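Local coordinates for protein esterase (Pelagibacterium halotolerans, PDB 5DWD) that probably acts as a carboxylesterase, an alpha/beta-hydrolase that cleaves carboxylic ester bonds, at residues Leu43-His48 / Asp116-Asp121; Gly164-Pro169 / Pro203-Leu208. All coordinates share one frame; numbering follows the deposited sequence.

Contact 1. Residues Leu43-His48 / Asp116-Asp121; sequences LVVLLH and DAFLAD
Val45 meets Phe118 and Leu119 without any polar bond between the segments, and the shortest polar bond here, Asp121 N to Ala117 O at 2.8 Å, belongs to the helix that carries the two larger residues. Residues 43-48 supply a strand and 116-121 a helix, and only hydrocarbon passes between them. Val45 is a useful example of how one small branched side chain can serve two partners. Its torsion (chi1 176°) sets CG1 anti to the backbone N and CG2 beside it, and each methyl finds a different neighbour. CG1 comes up at the rim of the Phe118 ring, close to the ring plane, with CE2 as the nearest carbon at 4.2 Å. The aromatic face is therefore not what Val45 uses. CG2 touches Leu119 CD2 at 4.1 Å. Leu119 starts out pointing across the interface rather than into it, and its far methyl then closes the distance, while Phe118 is aimed at the strand from the outset. Because the backbones stay well apart, with 8.7 Å between the CA atoms of Val45 and Leu119, the side chains alone span the layer. Other apolar side chains pack around it: Leu122 of the same helix also touches Val45, Leu115 touches Leu47, and Leu135 of the next strand flanks both strand residues. Leu46, between them, instead meets helix 54-65. This alternation, with successive residues of a central strand reaching different helices, is characteristic of a three-layer alpha/beta/alpha sandwich, here that of the alpha/beta-hydrolase fold.

Contact 2. Residues Gly164-Pro169 / Pro203-Leu208; sequences GLIVAP and PKLIDL
Lys204 opens the contact along the helix by laying its aliphatic part against Ile166, with CB 4.0 Å from Ile166 CD1 and CG similarly placed. A bend at chi2 (57°) then turns the chain away from the isoleucine and towards Pro169, where CE lies 3.8 Å from Pro169 O. The ammonium nitrogen comes near that oxygen without bonding to it, and has instead a long, weak ion pair with Glu173 in the helix that Pro169 begins. Leu205 follows with the tightest apolar touch: its CD2 is 3.8 Å from Ile166 CD1, the two side chains running antiparallel alongside each other as they meet. Beyond Ile166, Leu205 is covered by Leu150 and Ile210. Further on, the carbonyl oxygen of Asp207 accepts a hydrogen bond from Lys179 of the second subunit, which places Asp207 at the subunit interface. The contact thus ties the connection from strand 158-162 into helix 169-175 to helix 196-207. Chemically it is mainly hydrocarbon, one isoleucine methyl shared between a leucine and a lysine stem that also lies against the Pro169 carbonyl oxygen, while the lysine's charged end probably adds little through so long an ion pair.

Along the chain the two contacts follow one another, both segments of contact 1 preceding those of contact 2, and they do not touch: their centres lie 21 Å apart and their nearest atoms about 10 Å. Both are nevertheless organised around the same seven-stranded mixed sheet. Contact 1 uses its strand 42-47, whereas contact 2 uses the loop leaving strand 158-162, with strand 133-138 in between. Helix 101-126 joins them more directly, since it carries segment 116-121 and, nearer its beginning, touches Val167 and Ala168. The first contact is buried in the core; the second lies nearer the periphery, where the loop's Leu165 meets Arg104 and Met143, both lining the pocket occupied by the polyether ligand.

Contact 1. Residues Leu43-His48 / Asp116-Asp121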
loop_
_atom_site.group_PDB
_atom_site.type_symbol
_atom_site.label_atom_id
_atom_site.label_comp_id
_atom_site.label_asym_id
_atom_site.label_seq_id
_atom_site.Cartn_x
_atom_site.Cartn_y
_atom_site.Cartn_z
ATOM N N LEU B 43 -10.042 -11.571 -8.224
ATOM C CA LEU B 43 -10.555 -12.575 -7.321
ATOM C C LEU B 43 -11.053 -11.837 -6.055
ATOM O O LEU B 43 -10.318 -11.005 -5.500
ATOM C CB LEU B 43 -9.431 -13.513 -6.867
ATOM C CG LEU B 43 -9.725 -14.525 -5.774
ATOM C CD1 LEU B 43 -10.837 -15.526 -6.183
ATOM C CD2 LEU B 43 -8.456 -15.297 -5.472
ATOM N N VAL B 44 -12.306 -12.130 -5.707
ATOM C CA VAL B 44 -12.877 -11.679 -4.473
ATOM C C VAL B 44 -13.121 -12.912 -3.595
ATOM O O VAL B 44 -13.911 -13.789 -3.965
ATOM C CB VAL B 44 -14.135 -10.851 -4.744
ATOM C CG1 VAL B 44 -14.871 -10.608 -3.438
ATOM C CG2 VAL B 44 -13.776 -9.498 -5.374
ATOM N N VAL B 45 -12.477 -12.917 -2.386
ATOM C CA VAL B 45 -12.685 -13.974 -1.413
ATOM C C VAL B 45 -13.620 -13.387 -0.348
ATOM O O VAL B 45 -13.318 -12.336 0.234
ATOM C CB VAL B 45 -11.360 -14.390 -0.773
ATOM C CG1 VAL B 45 -11.541 -15.400 0.283
ATOM C CG2 VAL B 45 -10.425 -14.947 -1.875
ATOM N N LEU B 46 -14.682 -14.112 -0.080
ATOM C CA LEU B 46 -15.714 -13.660 0.853
ATOM C C LEU B 46 -15.718 -14.521 2.077
ATOM O O LEU B 46 -15.873 -15.696 1.972
ATOM C CB LEU B 46 -17.109 -13.807 0.183
ATOM C CG LEU B 46 -17.281 -13.066 -1.122
ATOM C CD1 LEU B 46 -18.319 -13.704 -2.022
ATOM C CD2 LEU B 46 -17.670 -11.612 -0.855
ATOM N N LEU B 47 -15.616 -13.904 3.263
ATOM C CA LEU B 47 -15.458 -14.625 4.539
ATOM C C LEU B 47 -16.706 -14.388 5.396
ATOM O O LEU B 47 -16.967 -13.228 5.847
ATOM C CB LEU B 47 -14.200 -14.204 5.269
ATOM C CG LEU B 47 -12.866 -14.256 4.501
ATOM C CD1 LEU B 47 -11.732 -13.803 5.418
ATOM C CD2 LEU B 47 -12.639 -15.693 4.012
ATOM N N HIS B 48 -17.405 -15.485 5.659
ATOM C CA HIS B 48 -18.664 -15.422 6.487
ATOM C C HIS B 48 -18.447 -15.183 7.977
ATOM O O HIS B 48 -17.324 -15.317 8.514
ATOM C CB HIS B 48 -19.520 -16.653 6.241
ATOM C CG HIS B 48 -18.931 -17.909 6.776
ATOM N ND1 HIS B 48 -18.918 -18.187 8.129
ATOM C CD2 HIS B 48 -18.273 -18.938 6.176
ATOM C CE1 HIS B 48 -18.359 -19.367 8.341
ATOM N NE2 HIS B 48 -17.901 -19.814 7.182
ATOM N N ASP B 116 -4.540 -18.402 5.862
ATOM C CA ASP B 116 -3.354 -18.127 5.089
ATOM C C ASP B 116 -3.093 -19.272 4.114
ATOM O O ASP B 116 -2.830 -19.068 2.913
ATOM C CB ASP B 116 -2.170 -18.004 6.075
ATOM C CG ASP B 116 -1.031 -17.289 5.465
ATOM O OD1 ASP B 116 -1.250 -16.183 4.927
ATOM O OD2 ASP B 116 0.045 -17.878 5.449
ATOM N N ALA B 117 -3.224 -20.505 4.602
ATOM C CA ALA B 117 -3.009 -21.661 3.703
ATOM C C ALA B 117 -4.046 -21.779 2.613
ATOM O O ALA B 117 -3.723 -22.073 1.464
ATOM C CB ALA B 117 -2.886 -22.932 4.512
ATOM N N PHE B 118 -5.301 -21.447 2.946
ATOM C CA PHE B 118 -6.372 -21.456 1.962
ATOM C C PHE B 118 -6.098 -20.500 0.838
ATOM O O PHE B 118 -6.315 -20.782 -0.356
ATOM C CB PHE B 118 -7.723 -21.148 2.587
ATOM C CG PHE B 118 -8.792 -20.883 1.570
ATOM C CD1 PHE B 118 -9.402 -21.928 0.875
ATOM C CD2 PHE B 118 -9.186 -19.565 1.254
ATOM C CE1 PHE B 118 -10.406 -21.696 -0.045
ATOM C CE2 PHE B 118 -10.131 -19.355 0.276
ATOM C CZ PHE B 118 -10.743 -20.413 -0.354
ATOM N N LEU B 119 -5.648 -19.279 1.214
ATOM C CA LEU B 119 -5.356 -18.288 0.230
ATOM C C LEU B 119 -4.205 -18.763 -0.713
ATOM O O LEU B 119 -4.317 -18.683 -1.954
ATOM C CB LEU B 119 -4.974 -16.966 0.886
ATOM C CG LEU B 119 -6.174 -16.255 1.582
ATOM C CD1 LEU B 119 -5.631 -15.075 2.328
ATOM C CD2 LEU B 119 -7.235 -15.809 0.596
ATOM N N ALA B 120 -3.154 -19.282 -0.083
ATOM C CA ALA B 120 -2.040 -19.842 -0.834
ATOM C C ALA B 120 -2.503 -20.907 -1.833
ATOM O O ALA B 120 -2.128 -20.883 -3.040
ATOM C CB ALA B 120 -1.005 -20.410 0.113
ATOM N N ASP B 121 -3.309 -21.838 -1.329
ATOM C CA ASP B 121 -3.865 -22.941 -2.185
ATOM C C ASP B 121 -4.731 -22.389 -3.325
ATOM O O ASP B 121 -4.615 -22.749 -4.464
ATOM C CB ASP B 121 -4.665 -23.943 -1.342
ATOM C CG ASP B 121 -3.771 -24.879 -0.478
ATOM O OD1 ASP B 121 -2.544 -24.945 -0.739
ATOM O OD2 ASP B 121 -4.295 -25.540 0.480
#

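Contact 2. Residues Gly164-Pro169 / Pro203-Leu208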
loop_
_atom_site.group_PDB
_atom_site.type_symbol
_atom_site.label_atom_id
_atom_site.label_comp_id
_atom_site.label_asym_id
_atom_site.label_seq_id
_atom_site.Cartn_x
_atom_site.Cartn_y
_atom_site.Cartn_z
ATOM N N GLY B 164 -16.742 -5.504 11.596
ATOM C CA GLY B 164 -15.650 -6.127 12.248
ATOM C C GLY B 164 -14.927 -5.184 13.171
ATOM O O GLY B 164 -15.486 -4.222 13.685
ATOM N N LEU B 165 -13.670 -5.523 13.465
ATOM C CA LEU B 165 -12.789 -4.763 14.347
ATOM C C LEU B 165 -11.389 -5.379 14.169
ATOM O O LEU B 165 -11.252 -6.388 13.537
ATOM C CB LEU B 165 -13.271 -4.828 15.804
ATOM C CG LEU B 165 -13.608 -6.192 16.388
ATOM C CD1 LEU B 165 -12.378 -7.037 16.734
ATOM C CD2 LEU B 165 -14.467 -6.032 17.637
ATOM N N ILE B 166 -10.395 -4.745 14.805
ATOM C CA ILE B 166 -9.014 -5.222 14.850
ATOM C C ILE B 166 -8.853 -6.075 16.071
ATOM O O ILE B 166 -9.005 -5.548 17.205
ATOM C CB ILE B 166 -7.995 -4.117 14.833
ATOM C CG1 ILE B 166 -8.048 -3.328 13.565
ATOM C CG2 ILE B 166 -6.599 -4.713 14.902
ATOM C CD1 ILE B 166 -7.269 -2.005 13.607
ATOM N N VAL B 167 -8.602 -7.372 15.882
ATOM C CA VAL B 167 -8.263 -8.262 16.995
ATOM C C VAL B 167 -6.741 -8.047 17.249
ATOM O O VAL B 167 -5.926 -8.154 16.348
ATOM C CB VAL B 167 -8.518 -9.756 16.658
ATOM C CG1 VAL B 167 -7.985 -10.709 17.751
ATOM C CG2 VAL B 167 -10.011 -9.985 16.470
ATOM N N ALA B 168 -6.397 -7.764 18.492
ATOM C CA ALA B 168 -4.972 -7.651 18.910
ATOM C C ALA B 168 -4.210 -6.480 18.219
ATOM O O ALA B 168 -3.232 -6.681 17.553
ATOM C CB ALA B 168 -4.264 -8.995 18.657
ATOM N N PRO B 169 -4.702 -5.275 18.388
ATOM C CA PRO B 169 -4.104 -4.083 17.770
ATOM C C PRO B 169 -2.633 -3.841 18.183
ATOM O O PRO B 169 -1.819 -3.482 17.352
ATOM C CB PRO B 169 -5.054 -2.970 18.169
ATOM C CG PRO B 169 -5.677 -3.476 19.392
ATOM C CD PRO B 169 -5.852 -4.929 19.248
ATOM N N PRO B 203 -8.454 5.054 12.853
ATOM C CA PRO B 203 -7.168 5.732 13.140
ATOM C C PRO B 203 -5.929 4.826 13.399
ATOM O O PRO B 203 -4.825 5.268 13.076
ATOM C CB PRO B 203 -7.487 6.633 14.347
ATOM C CG PRO B 203 -8.661 5.925 14.964
ATOM C CD PRO B 203 -9.490 5.418 13.829
ATOM N N LYS B 204 -6.086 3.650 13.956
ATOM C CA LYS B 204 -5.041 2.711 14.119
ATOM C C LYS B 204 -4.467 2.339 12.783
ATOM O O LYS B 204 -3.235 2.328 12.600
ATOM C CB LYS B 204 -5.554 1.463 14.797
ATOM C CG LYS B 204 -4.467 0.493 15.199
ATOM C CD LYS B 204 -3.394 1.071 16.108
ATOM C CE LYS B 204 -2.173 0.151 16.147
ATOM N NZ LYS B 204 -1.360 0.488 17.355
ATOM N N LEU B 205 -5.363 2.010 11.840
ATOM C CA LEU B 205 -4.896 1.633 10.477
ATOM C C LEU B 205 -4.196 2.799 9.783
ATOM O O LEU B 205 -3.132 2.611 9.162
ATOM C CB LEU B 205 -6.050 1.164 9.627
ATOM C CG LEU B 205 -6.695 -0.132 10.163
ATOM C CD1 LEU B 205 -7.858 -0.437 9.248
ATOM C CD2 LEU B 205 -5.747 -1.346 10.168
ATOM N N ILE B 206 -4.718 4.020 9.959
ATOM C CA ILE B 206 -4.058 5.157 9.358
ATOM C C ILE B 206 -2.660 5.355 9.963
ATOM O O ILE B 206 -1.672 5.701 9.226
ATOM C CB ILE B 206 -4.951 6.402 9.460
ATOM C CG1 ILE B 206 -6.142 6.304 8.524
ATOM C CG2 ILE B 206 -4.153 7.684 9.145
ATOM C CD1 ILE B 206 -7.233 7.318 8.802
ATOM N N ASP B 207 -2.539 5.162 11.263
ATOM C CA ASP B 207 -1.263 5.311 11.968
ATOM C C ASP B 207 -0.224 4.296 11.517
ATOM O O ASP B 207 0.982 4.579 11.519
ATOM C CB ASP B 207 -1.414 5.238 13.466
ATOM C CG ASP B 207 -1.860 6.589 14.067
ATOM O OD1 ASP B 207 -1.805 7.644 13.371
ATOM O OD2 ASP B 207 -2.259 6.631 15.249
ATOM N N LEU B 208 -0.696 3.129 11.093
ATOM C CA LEU B 208 0.165 2.096 10.580
ATOM C C LEU B 208 0.536 2.345 9.139
ATOM O O LEU B 208 1.343 1.573 8.569
ATOM C CB LEU B 208 -0.506 0.687 10.727
ATOM C CG LEU B 208 -0.666 0.251 12.184
ATOM C CD1 LEU B 208 -1.487 -1.055 12.339
ATOM C CD2 LEU B 208 0.675 0.168 12.896
#